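Local coordinates for protein peroxidase (PDB 6QZO) that binds heme b through an axial histidine and probably works as a DyP-type peroxidase, oxidising substrates with hydrogen peroxide, at residues E290-E303 with P341-N353. Residues are numbered along the deposited sequence; the frame is centred on the assembly and turned at random.
With HEM (protoporphyrin IX containing Fe), chain I.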
ATOM      1  N   GLU A 290      -4.901 -33.497  -9.170  1.00 27.13           N
ATOM      2  CA  GLU A 290      -5.489 -32.153  -9.423  1.00 26.32           C
ATOM      3  C   GLU A 290      -4.781 -31.086  -8.581  1.00 25.22           C
ATOM      4  O   GLU A 290      -5.298 -29.970  -8.486  1.00 25.34           O
ATOM      5  CB  GLU A 290      -6.989 -32.224  -9.142  1.00 27.05           C
ATOM      6  CG  GLU A 290      -7.727 -33.017 -10.210  1.00 28.01           C
ATOM      7  CD  GLU A 290      -9.223 -33.125 -10.029  1.00 28.75           C
ATOM      8  OE1 GLU A 290      -9.711 -32.813  -8.911  1.00 29.74           O
ATOM      9  OE2 GLU A 290      -9.886 -33.468 -11.020  1.00 28.92           O
ATOM     10  N   ALA A 291      -3.626 -31.417  -8.013  1.00 24.96           N
ATOM     11  CA  ALA A 291      -2.748 -30.492  -7.252  1.00 24.19           C
ATOM     12  C   ALA A 291      -2.245 -29.405  -8.207  1.00 23.56           C
ATOM     13  O   ALA A 291      -1.936 -29.742  -9.367  1.00 24.27           O
ATOM     14  CB  ALA A 291      -1.599 -31.237  -6.632  1.00 24.28           C
ATOM     15  N   HIS A 292      -2.146 -28.169  -7.722  1.00 22.55           N
ATOM     16  CA  HIS A 292      -1.830 -26.970  -8.535  1.00 21.83           C
ATOM     17  C   HIS A 292      -0.566 -27.222  -9.365  1.00 21.95           C
ATOM     18  O   HIS A 292      -0.571 -26.905 -10.556  1.00 21.90           O
ATOM     19  CB  HIS A 292      -1.711 -25.723  -7.638  1.00 20.98           C
ATOM     20  CG  HIS A 292      -1.495 -24.444  -8.383  1.00 20.29           C
ATOM     21  ND1 HIS A 292      -2.409 -23.954  -9.292  1.00 19.88           N
ATOM     22  CD2 HIS A 292      -0.477 -23.546  -8.344  1.00 20.09           C
ATOM     23  CE1 HIS A 292      -1.958 -22.814  -9.793  1.00 19.77           C
ATOM     24  NE2 HIS A 292      -0.767 -22.530  -9.222  1.00 19.43           N
ATOM     25  N   ILE A 293       0.494 -27.738  -8.750  1.00 22.30           N
ATOM     26  CA  ILE A 293       1.835 -27.765  -9.404  1.00 22.57           C
ATOM     27  C   ILE A 293       1.892 -28.938 -10.387  1.00 23.07           C
ATOM     28  O   ILE A 293       2.777 -28.929 -11.261  1.00 23.71           O
ATOM     29  CB  ILE A 293       2.980 -27.811  -8.373  1.00 22.52           C
ATOM     30  CG1 ILE A 293       3.057 -29.152  -7.638  1.00 23.00           C
ATOM     31  CG2 ILE A 293       2.875 -26.632  -7.424  1.00 21.96           C
ATOM     32  CD1 ILE A 293       4.356 -29.366  -6.919  1.00 23.48           C
ATOM     33  N   ARG A 294       1.008 -29.919 -10.246  1.00 23.13           N
ATOM     34  CA  ARG A 294       0.893 -31.011 -11.243  1.00 23.80           C
ATOM     35  C   ARG A 294       0.199 -30.443 -12.485  1.00 23.55           C
ATOM     36  O   ARG A 294       0.710 -30.651 -13.581  1.00 24.32           O
ATOM     37  CB  ARG A 294       0.137 -32.210 -10.664  1.00 24.20           C
ATOM     38  CG  ARG A 294       0.006 -33.374 -11.630  1.00 24.67           C
ATOM     39  CD  ARG A 294      -0.883 -34.461 -11.070  1.00 25.17           C
ATOM     40  NE  ARG A 294      -0.214 -35.215 -10.026  1.00 26.00           N
ATOM     41  CZ  ARG A 294       0.661 -36.198 -10.234  1.00 26.92           C
ATOM     42  NH1 ARG A 294       1.002 -36.545 -11.469  1.00 27.19           N
ATOM     43  NH2 ARG A 294       1.207 -36.829  -9.200  1.00 27.51           N
ATOM     44  N   ARG A 295      -0.911 -29.740 -12.296  1.00 23.26           N
ATOM     45  CA  ARG A 295      -1.773 -29.241 -13.397  1.00 23.30           C
ATOM     46  C   ARG A 295      -1.099 -28.052 -14.102  1.00 23.07           C
ATOM     47  O   ARG A 295      -1.397 -27.846 -15.288  1.00 22.93           O
ATOM     48  CB  ARG A 295      -3.156 -28.871 -12.851  1.00 22.84           C
ATOM     49  CG  ARG A 295      -3.921 -30.048 -12.276  1.00 23.22           C
ATOM     50  CD  ARG A 295      -4.288 -31.067 -13.329  1.00 23.84           C
ATOM     51  NE  ARG A 295      -5.218 -30.509 -14.303  1.00 23.72           N
ATOM     52  CZ  ARG A 295      -5.558 -31.088 -15.448  1.00 24.07           C
ATOM     53  NH1 ARG A 295      -5.032 -32.256 -15.790  1.00 24.88           N
ATOM     54  NH2 ARG A 295      -6.394 -30.480 -16.259  1.00 23.84           N
ATOM     55  N   ALA A 296      -0.238 -27.309 -13.401  1.00 23.25           N
ATOM     56  CA  ALA A 296       0.388 -26.056 -13.888  1.00 23.46           C
ATOM     57  C   ALA A 296       1.736 -26.349 -14.554  1.00 24.50           C
ATOM     58  O   ALA A 296       2.202 -25.492 -15.341  1.00 24.29           O
ATOM     59  CB  ALA A 296       0.543 -25.089 -12.749  1.00 22.97           C
ATOM     60  N   ARG A 297       2.320 -27.510 -14.263  1.00 26.38           N
ATOM     61  CA  ARG A 297       3.628 -27.952 -14.813  1.00 28.23           C
ATOM     62  C   ARG A 297       3.603 -27.836 -16.342  1.00 28.55           C
ATOM     63  O   ARG A 297       2.565 -28.059 -16.957  1.00 28.42           O
ATOM     64  CB  ARG A 297       3.919 -29.391 -14.372  1.00 30.58           C
ATOM     65  CG  ARG A 297       5.350 -29.820 -14.641  1.00 33.00           C
ATOM     66  CD  ARG A 297       5.636 -31.268 -14.334  1.00 35.41           C
ATOM     67  NE  ARG A 297       7.042 -31.519 -14.611  1.00 37.63           N
ATOM     68  CZ  ARG A 297       8.021 -31.548 -13.692  1.00 39.43           C
ATOM     69  NH1 ARG A 297       7.754 -31.321 -12.409  1.00 39.94           N
ATOM     70  NH2 ARG A 297       9.269 -31.789 -14.065  1.00 39.54           N
ATOM     71  N   PRO A 298       4.727 -27.466 -17.005  1.00 28.45           N
ATOM     72  CA  PRO A 298       4.828 -27.559 -18.457  1.00 28.84           C
ATOM     73  C   PRO A 298       4.561 -28.983 -18.973  1.00 29.77           C
ATOM     74  O   PRO A 298       5.138 -29.914 -18.446  1.00 30.07           O
ATOM     75  CB  PRO A 298       6.293 -27.165 -18.746  1.00 28.88           C
ATOM     76  CG  PRO A 298       6.664 -26.282 -17.588  1.00 28.28           C
ATOM     77  CD  PRO A 298       5.952 -26.904 -16.402  1.00 28.25           C
ATOM     78  N   THR A 299       3.704 -29.088 -19.988  1.00 30.23           N
ATOM     79  CA  THR A 299       3.410 -30.333 -20.756  1.00 32.17           C
ATOM     80  C   THR A 299       4.340 -30.403 -21.974  1.00 32.64           C
ATOM     81  O   THR A 299       4.666 -31.508 -22.392  1.00 34.06           O
ATOM     82  CB  THR A 299       1.916 -30.387 -21.096  1.00 32.74           C
ATOM     83  OG1 THR A 299       1.345 -31.350 -20.207  1.00 33.21           O
ATOM     84  CG2 THR A 299       1.605 -30.733 -22.530  1.00 33.27           C
ATOM     85  N   GLN A 300       4.723 -29.245 -22.517  1.00 32.31           N
ATOM     86  CA  GLN A 300       5.714 -29.089 -23.608  1.00 32.14           C
ATOM     87  C   GLN A 300       6.679 -27.978 -23.198  1.00 31.06           C
ATOM     88  O   GLN A 300       6.272 -27.127 -22.406  1.00 29.30           O
ATOM     89  CB  GLN A 300       5.009 -28.713 -24.911  1.00 33.06           C
ATOM     90  CG  GLN A 300       3.959 -29.712 -25.345  1.00 33.75           C
ATOM     91  CD  GLN A 300       4.565 -30.965 -25.930  1.00 35.30           C
ATOM     92  OE1 GLN A 300       5.776 -31.077 -26.153  1.00 36.41           O
ATOM     93  NE2 GLN A 300       3.702 -31.919 -26.222  1.00 35.86           N
ATOM     94  N   ARG A 301       7.896 -27.985 -23.739  1.00 31.71           N
ATOM     95  CA  ARG A 301       8.952 -27.007 -23.373  1.00 32.03           C
ATOM     96  C   ARG A 301       8.350 -25.593 -23.283  1.00 31.34           C
ATOM     97  O   ARG A 301       8.688 -24.886 -22.299  1.00 32.21           O
ATOM     98  CB  ARG A 301      10.095 -27.018 -24.382  1.00 32.65           C
ATOM     99  CG  ARG A 301      11.115 -25.914 -24.139  1.00 32.81           C
ATOM    100  CD  ARG A 301      12.455 -26.197 -24.785  1.00 33.71           C
ATOM    101  NE  ARG A 301      13.393 -25.165 -24.360  1.00 33.96           N
ATOM    102  CZ  ARG A 301      13.503 -23.953 -24.910  1.00 33.57           C
ATOM    103  NH1 ARG A 301      12.744 -23.601 -25.939  1.00 33.36           N
ATOM    104  NH2 ARG A 301      14.394 -23.099 -24.441  1.00 32.87           N
ATOM    105  N   GLU A 302       7.491 -25.203 -24.230  1.00 30.49           N
ATOM    106  CA  GLU A 302       7.069 -23.786 -24.407  1.00 30.33           C
ATOM    107  C   GLU A 302       5.959 -23.404 -23.414  1.00 28.11           C
ATOM    108  O   GLU A 302       5.720 -22.192 -23.271  1.00 28.07           O
ATOM    109  CB  GLU A 302       6.696 -23.497 -25.868  1.00 32.02           C
ATOM    110  CG  GLU A 302       5.470 -24.227 -26.383  1.00 33.77           C
ATOM    111  CD  GLU A 302       5.640 -25.621 -26.952  1.00 35.87           C
ATOM    112  OE1 GLU A 302       6.820 -26.058 -27.097  1.00 38.03           O
ATOM    113  OE2 GLU A 302       4.589 -26.258 -27.232  1.00 36.83           O
ATOM    114  N   GLU A 303       5.348 -24.370 -22.719  1.00 26.82           N
ATOM    115  CA  GLU A 303       4.217 -24.137 -21.779  1.00 25.16           C
ATOM    116  C   GLU A 303       4.755 -23.677 -20.407  1.00 23.46           C
ATOM    117  O   GLU A 303       4.436 -24.307 -19.387  1.00 23.24           O
ATOM    118  CB  GLU A 303       3.363 -25.401 -21.654  1.00 25.66           C
ATOM    119  CG  GLU A 303       2.603 -25.734 -22.914  1.00 26.34           C
ATOM    120  CD  GLU A 303       1.667 -26.920 -22.755  1.00 26.97           C
ATOM    121  OE1 GLU A 303       1.788 -27.614 -21.722  1.00 27.33           O
ATOM    122  OE2 GLU A 303       0.794 -27.130 -23.637  1.00 27.36           O
ATOM    123  N   PRO A 341      -2.504 -22.234 -22.845  1.00 20.20           N
ATOM    124  CA  PRO A 341      -2.624 -23.680 -22.663  1.00 20.75           C
ATOM    125  C   PRO A 341      -2.522 -24.109 -21.190  1.00 20.62           C
ATOM    126  O   PRO A 341      -3.172 -25.077 -20.815  1.00 20.30           O
ATOM    127  CB  PRO A 341      -1.451 -24.255 -23.478  1.00 21.15           C
ATOM    128  CG  PRO A 341      -1.158 -23.169 -24.498  1.00 20.94           C
ATOM    129  CD  PRO A 341      -1.384 -21.881 -23.733  1.00 20.26           C
ATOM    130  N   VAL A 342      -1.727 -23.388 -20.388  1.00 20.48           N
ATOM    131  CA  VAL A 342      -1.592 -23.674 -18.924  1.00 20.71           C
ATOM    132  C   VAL A 342      -2.880 -23.217 -18.231  1.00 20.79           C
ATOM    133  O   VAL A 342      -3.491 -24.039 -17.515  1.00 21.51           O
ATOM    134  CB  VAL A 342      -0.343 -23.029 -18.305  1.00 20.26           C
ATOM    135  CG1 VAL A 342      -0.325 -23.205 -16.797  1.00 20.01           C
ATOM    136  CG2 VAL A 342       0.937 -23.569 -18.924  1.00 20.60           C
ATOM    137  N   GLN A 343      -3.305 -21.976 -18.474  1.00 20.65           N
ATOM    138  CA  GLN A 343      -4.580 -21.430 -17.934  1.00 20.41           C
ATOM    139  C   GLN A 343      -5.730 -22.379 -18.301  1.00 21.18           C
ATOM    140  O   GLN A 343      -6.580 -22.619 -17.423  1.00 21.28           O
ATOM    141  CB  GLN A 343      -4.840 -20.017 -18.448  1.00 19.67           C
ATOM    142  CG  GLN A 343      -6.043 -19.343 -17.807  1.00 19.32           C
ATOM    143  CD  GLN A 343      -5.941 -19.310 -16.296  1.00 19.08           C
ATOM    144  OE1 GLN A 343      -5.256 -18.464 -15.704  1.00 18.66           O
ATOM    145  NE2 GLN A 343      -6.602 -20.261 -15.649  1.00 18.76           N
ATOM    146  N   ARG A 344      -5.740 -22.913 -19.521  1.00 21.90           N
ATOM    147  CA  ARG A 344      -6.811 -23.821 -20.010  1.00 23.38           C
ATOM    148  C   ARG A 344      -6.777 -25.139 -19.223  1.00 23.66           C
ATOM    149  O   ARG A 344      -7.849 -25.680 -18.933  1.00 24.02           O
ATOM    150  CB  ARG A 344      -6.679 -24.074 -21.525  1.00 24.67           C
ATOM    151  CG  ARG A 344      -7.911 -24.745 -22.142  1.00 25.56           C
ATOM    152  CD  ARG A 344      -8.517 -24.245 -23.459  1.00 26.25           C
ATOM    153  NE  ARG A 344      -7.452 -23.948 -24.392  1.00 26.65           N
ATOM    154  CZ  ARG A 344      -7.426 -22.909 -25.215  1.00 27.76           C
ATOM    155  NH1 ARG A 344      -8.456 -22.071 -25.303  1.00 27.56           N
ATOM    156  NH2 ARG A 344      -6.378 -22.725 -26.020  1.00 27.76           N
ATOM    157  N   ARG A 345      -5.591 -25.635 -18.891  1.00 23.97           N
ATOM    158  CA  ARG A 345      -5.418 -26.901 -18.133  1.00 25.16           C
ATOM    159  C   ARG A 345      -5.894 -26.700 -16.685  1.00 25.40           C
ATOM    160  O   ARG A 345      -6.568 -27.615 -16.163  1.00 25.15           O
ATOM    161  CB  ARG A 345      -3.976 -27.411 -18.226  1.00 25.84           C
ATOM    162  CG  ARG A 345      -3.821 -28.887 -17.874  1.00 27.18           C
ATOM    163  CD  ARG A 345      -2.543 -29.497 -18.430  1.00 28.51           C
ATOM    164  NE  ARG A 345      -1.402 -28.691 -18.036  1.00 29.02           N
ATOM    165  CZ  ARG A 345      -0.546 -28.045 -18.850  1.00 30.01           C
ATOM    166  NH1 ARG A 345      -0.612 -28.105 -20.179  1.00 29.93           N
ATOM    167  NH2 ARG A 345       0.450 -27.364 -18.285  1.00 29.35           N
ATOM    168  N   LEU A 346      -5.614 -25.538 -16.077  1.00 25.12           N
ATOM    169  CA  LEU A 346      -6.086 -25.212 -14.703  1.00 25.38           C
ATOM    170  C   LEU A 346      -7.607 -25.037 -14.700  1.00 25.58           C
ATOM    171  O   LEU A 346      -8.239 -25.466 -13.730  1.00 25.71           O
ATOM    172  CB  LEU A 346      -5.403 -23.941 -14.192  1.00 24.93           C
ATOM    173  CG  LEU A 346      -3.884 -24.027 -14.080  1.00 25.48           C
ATOM    174  CD1 LEU A 346      -3.351 -22.868 -13.263  1.00 25.29           C
ATOM    175  CD2 LEU A 346      -3.449 -25.363 -13.474  1.00 26.16           C
ATOM    176  N   ASP A 347      -8.175 -24.425 -15.740  1.00 25.38           N
ATOM    177  CA  ASP A 347      -9.646 -24.274 -15.849  1.00 25.36           C
ATOM    178  C   ASP A 347     -10.285 -25.667 -15.816  1.00 25.60           C
ATOM    179  O   ASP A 347     -11.304 -25.804 -15.154  1.00 26.27           O
ATOM    180  CB  ASP A 347     -10.070 -23.521 -17.115  1.00 25.64           C
ATOM    181  CG  ASP A 347     -11.576 -23.429 -17.270  1.00 25.86           C
ATOM    182  OD1 ASP A 347     -12.218 -22.839 -16.393  1.00 24.87           O
ATOM    183  OD2 ASP A 347     -12.090 -23.962 -18.264  1.00 27.46           O
ATOM    184  N   ALA A 348      -9.705 -26.643 -16.526  1.00 25.24           N
ATOM    185  CA  ALA A 348     -10.260 -28.011 -16.681  1.00 25.34           C
ATOM    186  C   ALA A 348     -10.243 -28.733 -15.325  1.00 25.22           C
ATOM    187  O   ALA A 348     -11.246 -29.397 -15.006  1.00 25.94           O
ATOM    188  CB  ALA A 348      -9.510 -28.780 -17.739  1.00 25.74           C
ATOM    189  N   ALA A 349      -9.168 -28.600 -14.543  1.00 24.25           N
ATOM    190  CA  ALA A 349      -9.049 -29.181 -13.187  1.00 24.07           C
ATOM    191  C   ALA A 349      -7.874 -28.564 -12.423  1.00 23.27           C
ATOM    192  O   ALA A 349      -6.747 -28.586 -12.930  1.00 23.09           O
ATOM    193  CB  ALA A 349      -8.912 -30.686 -13.272  1.00 24.88           C
ATOM    194  N   ASP A 350      -8.153 -28.059 -11.222  1.00 23.04           N
ATOM    195  CA  ASP A 350      -7.158 -27.566 -10.234  1.00 22.51           C
ATOM    196  C   ASP A 350      -7.871 -27.428  -8.884  1.00 22.30           C
ATOM    197  O   ASP A 350      -8.866 -26.699  -8.829  1.00 22.42           O
ATOM    198  CB  ASP A 350      -6.523 -26.248 -10.694  1.00 21.68           C
ATOM    199  CG  ASP A 350      -5.422 -25.750  -9.778  1.00 21.43           C
ATOM    200  OD1 ASP A 350      -5.143 -26.422  -8.764  1.00 21.54           O
ATOM    201  OD2 ASP A 350      -4.860 -24.678 -10.066  1.00 21.42           O
ATOM    202  N   LEU A 351      -7.386 -28.105  -7.838  1.00 22.43           N
ATOM    203  CA  LEU A 351      -7.999 -28.051  -6.478  1.00 22.27           C
ATOM    204  C   LEU A 351      -8.060 -26.593  -5.992  1.00 21.59           C
ATOM    205  O   LEU A 351      -9.046 -26.216  -5.340  1.00 21.88           O
ATOM    206  CB  LEU A 351      -7.173 -28.918  -5.528  1.00 22.61           C
ATOM    207  CG  LEU A 351      -7.322 -30.430  -5.703  1.00 22.90           C
ATOM    208  CD1 LEU A 351      -6.399 -31.145  -4.723  1.00 23.12           C
ATOM    209  CD2 LEU A 351      -8.773 -30.881  -5.518  1.00 23.00           C
ATOM    210  N   LEU A 352      -7.049 -25.796  -6.337  1.00 20.86           N
ATOM    211  CA  LEU A 352      -6.879 -24.376  -5.935  1.00 20.11           C
ATOM    212  C   LEU A 352      -8.056 -23.514  -6.427  1.00 19.95           C
ATOM    213  O   LEU A 352      -8.348 -22.494  -5.769  1.00 18.62           O
ATOM    214  CB  LEU A 352      -5.556 -23.868  -6.515  1.00 19.66           C
ATOM    215  CG  LEU A 352      -5.151 -22.452  -6.107  1.00 19.14           C
ATOM    216  CD1 LEU A 352      -4.979 -22.347  -4.604  1.00 19.42           C
ATOM    217  CD2 LEU A 352      -3.878 -22.024  -6.793  1.00 18.90           C
ATOM    218  N   ASN A 353      -8.700 -23.897  -7.534  1.00 20.46           N
ATOM    219  CA  ASN A 353      -9.852 -23.149  -8.113  1.00 20.78           C
ATOM    220  C   ASN A 353     -10.992 -23.029  -7.103  1.00 21.63           C
ATOM    221  O   ASN A 353     -11.858 -22.172  -7.339  1.00 21.72           O
ATOM    222  CB  ASN A 353     -10.408 -23.814  -9.380  1.00 20.77           C
ATOM    223  CG  ASN A 353      -9.518 -23.612 -10.579  1.00 20.65           C
ATOM    224  OD1 ASN A 353      -8.733 -22.663 -10.633  1.00 20.14           O
ATOM    225  ND2 ASN A 353      -9.623 -24.507 -11.543  1.00 21.10           N
TER
HETATM  226  CHA HEM I 401       3.182 -22.653  -8.875  1.00 21.48           C
HETATM  227  CHB HEM I 401       0.132 -20.279  -6.008  1.00 20.86           C
HETATM  228  CHC HEM I 401      -2.461 -18.973  -9.870  1.00 21.18           C
HETATM  229  CHD HEM I 401       0.815 -20.998 -12.768  1.00 21.01           C
HETATM  230  C1A HEM I 401       2.553 -22.143  -7.773  1.00 21.52           C
HETATM  231  C2A HEM I 401       2.919 -22.439  -6.428  1.00 22.09           C
HETATM  232  C3A HEM I 401       2.046 -21.778  -5.626  1.00 22.42           C
HETATM  233  C4A HEM I 401       1.170 -21.055  -6.465  1.00 21.66           C
HETATM  234  CMA HEM I 401       2.005 -21.780  -4.110  1.00 22.73           C
HETATM  235  CAA HEM I 401       4.028 -23.367  -5.964  1.00 22.01           C
HETATM  236  CBA HEM I 401       5.378 -22.673  -5.786  1.00 22.17           C
HETATM  237  CGA HEM I 401       5.946 -22.341  -7.127  1.00 22.43           C
HETATM  238  O1A HEM I 401       5.694 -21.194  -7.592  1.00 22.60           O
HETATM  239  O2A HEM I 401       6.631 -23.199  -7.752  1.00 22.60           O
HETATM  240  C1B HEM I 401      -0.836 -19.730  -6.841  1.00 20.63           C
HETATM  241  C2B HEM I 401      -1.932 -18.986  -6.327  1.00 21.56           C
HETATM  242  C3B HEM I 401      -2.684 -18.610  -7.413  1.00 20.70           C
HETATM  243  C4B HEM I 401      -1.991 -19.170  -8.581  1.00 20.59           C
HETATM  244  CMB HEM I 401      -2.190 -18.662  -4.857  1.00 20.86           C
HETATM  245  CAB HEM I 401      -3.889 -17.762  -7.507  1.00 20.57           C
HETATM  246  CBB HEM I 401      -4.341 -17.004  -6.509  1.00 20.77           C
HETATM  247  C1C HEM I 401      -1.803 -19.391 -11.002  1.00 20.77           C
HETATM  248  C2C HEM I 401      -2.266 -19.171 -12.299  1.00 20.54           C
HETATM  249  C3C HEM I 401      -1.360 -19.739 -13.164  1.00 20.97           C
HETATM  250  C4C HEM I 401      -0.308 -20.319 -12.351  1.00 20.39           C
HETATM  251  CMC HEM I 401      -3.516 -18.464 -12.747  1.00 20.55           C
HETATM  252  CAC HEM I 401      -1.665 -19.605 -14.613  1.00 21.34           C
HETATM  253  CBC HEM I 401      -0.937 -20.059 -15.596  1.00 21.86           C
HETATM  254  C1D HEM I 401       1.734 -21.624 -11.901  1.00 20.53           C
HETATM  255  C2D HEM I 401       2.904 -22.370 -12.401  1.00 21.30           C
HETATM  256  C3D HEM I 401       3.551 -22.848 -11.323  1.00 22.12           C
HETATM  257  C4D HEM I 401       2.770 -22.372 -10.168  1.00 21.52           C
HETATM  258  CMD HEM I 401       3.341 -22.636 -13.832  1.00 20.80           C
HETATM  259  CAD HEM I 401       4.828 -23.697 -11.325  1.00 22.82           C
HETATM  260  CBD HEM I 401       4.484 -25.200 -11.384  1.00 23.71           C
HETATM  261  CGD HEM I 401       5.676 -26.148 -11.446  1.00 24.49           C
HETATM  262  O1D HEM I 401       6.277 -26.346 -12.523  1.00 24.26           O
HETATM  263  O2D HEM I 401       6.065 -26.785 -10.426  1.00 25.66           O
HETATM  264  NA  HEM I 401       1.484 -21.295  -7.777  1.00 21.20           N
HETATM  265  NB  HEM I 401      -0.913 -19.820  -8.169  1.00 20.73           N
HETATM  266  NC  HEM I 401      -0.632 -20.089 -11.032  1.00 20.30           N
HETATM  267  ND  HEM I 401       1.709 -21.660 -10.562  1.00 21.05           N
HETATM  268 FE   HEM I 401       0.451 -20.843  -9.409  1.00 20.92          FE
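His292 ND1 donates to Asp350 OD2 at 2.7 Å with an N-H...O angle of 164°, while NE2 on the far side of the same ring coordinates the heme iron at 2.1 Å. The oxygen is met on its syn side and lies in the imidazole plane; ring and carboxylate are nearly coplanar, 17° apart. The bond to OD2 and the iron bond together fix the rotation of the ring, and the carboxylate would probably make the imidazole more electron-rich. The carboxylate is itself positioned by an Asx turn, Leu352 N bonding to Asp350 OD1 from above its plane. Next to it, Leu351 N donates to Glu290 O and ties the two segments together just ahead of helix 292-296.

Two arginines, one from each segment, reach across to the other's backbone, their guanidinium planes 86° apart. Arg295, bent at chi2 and chi3, curls back so that NE bonds Ala349 O at 2.8 Å and NH2 bonds Arg345 O, tying down the C-terminal end of helix 341-348; Arg345 CG lies over one face of its guanidinium. Arg345 returns the grip through NE to Arg295 O, 2.9 Å, the acceptor lying in its guanidinium plane. The salt bridge from Arg345 NH1 to Glu303 OE1 is doubtful, since OE1 sits too close to a neighbouring atom in the model.

Packing completes the layer against the heme. Leu352 CD2 makes a CH-pi contact over the imidazole face, 3.6 Å from the ring centroid, and Leu346 splits its methyls, CD1 touching His292 CE1 and CD2 reaching Arg295 CB at 3.6 Å. Ala296 and Val342 extend this lining along the porphyrin. The arrangement is the proximal heme site of a DyP-type peroxidase, with its His-Asp hydrogen bond behind the iron.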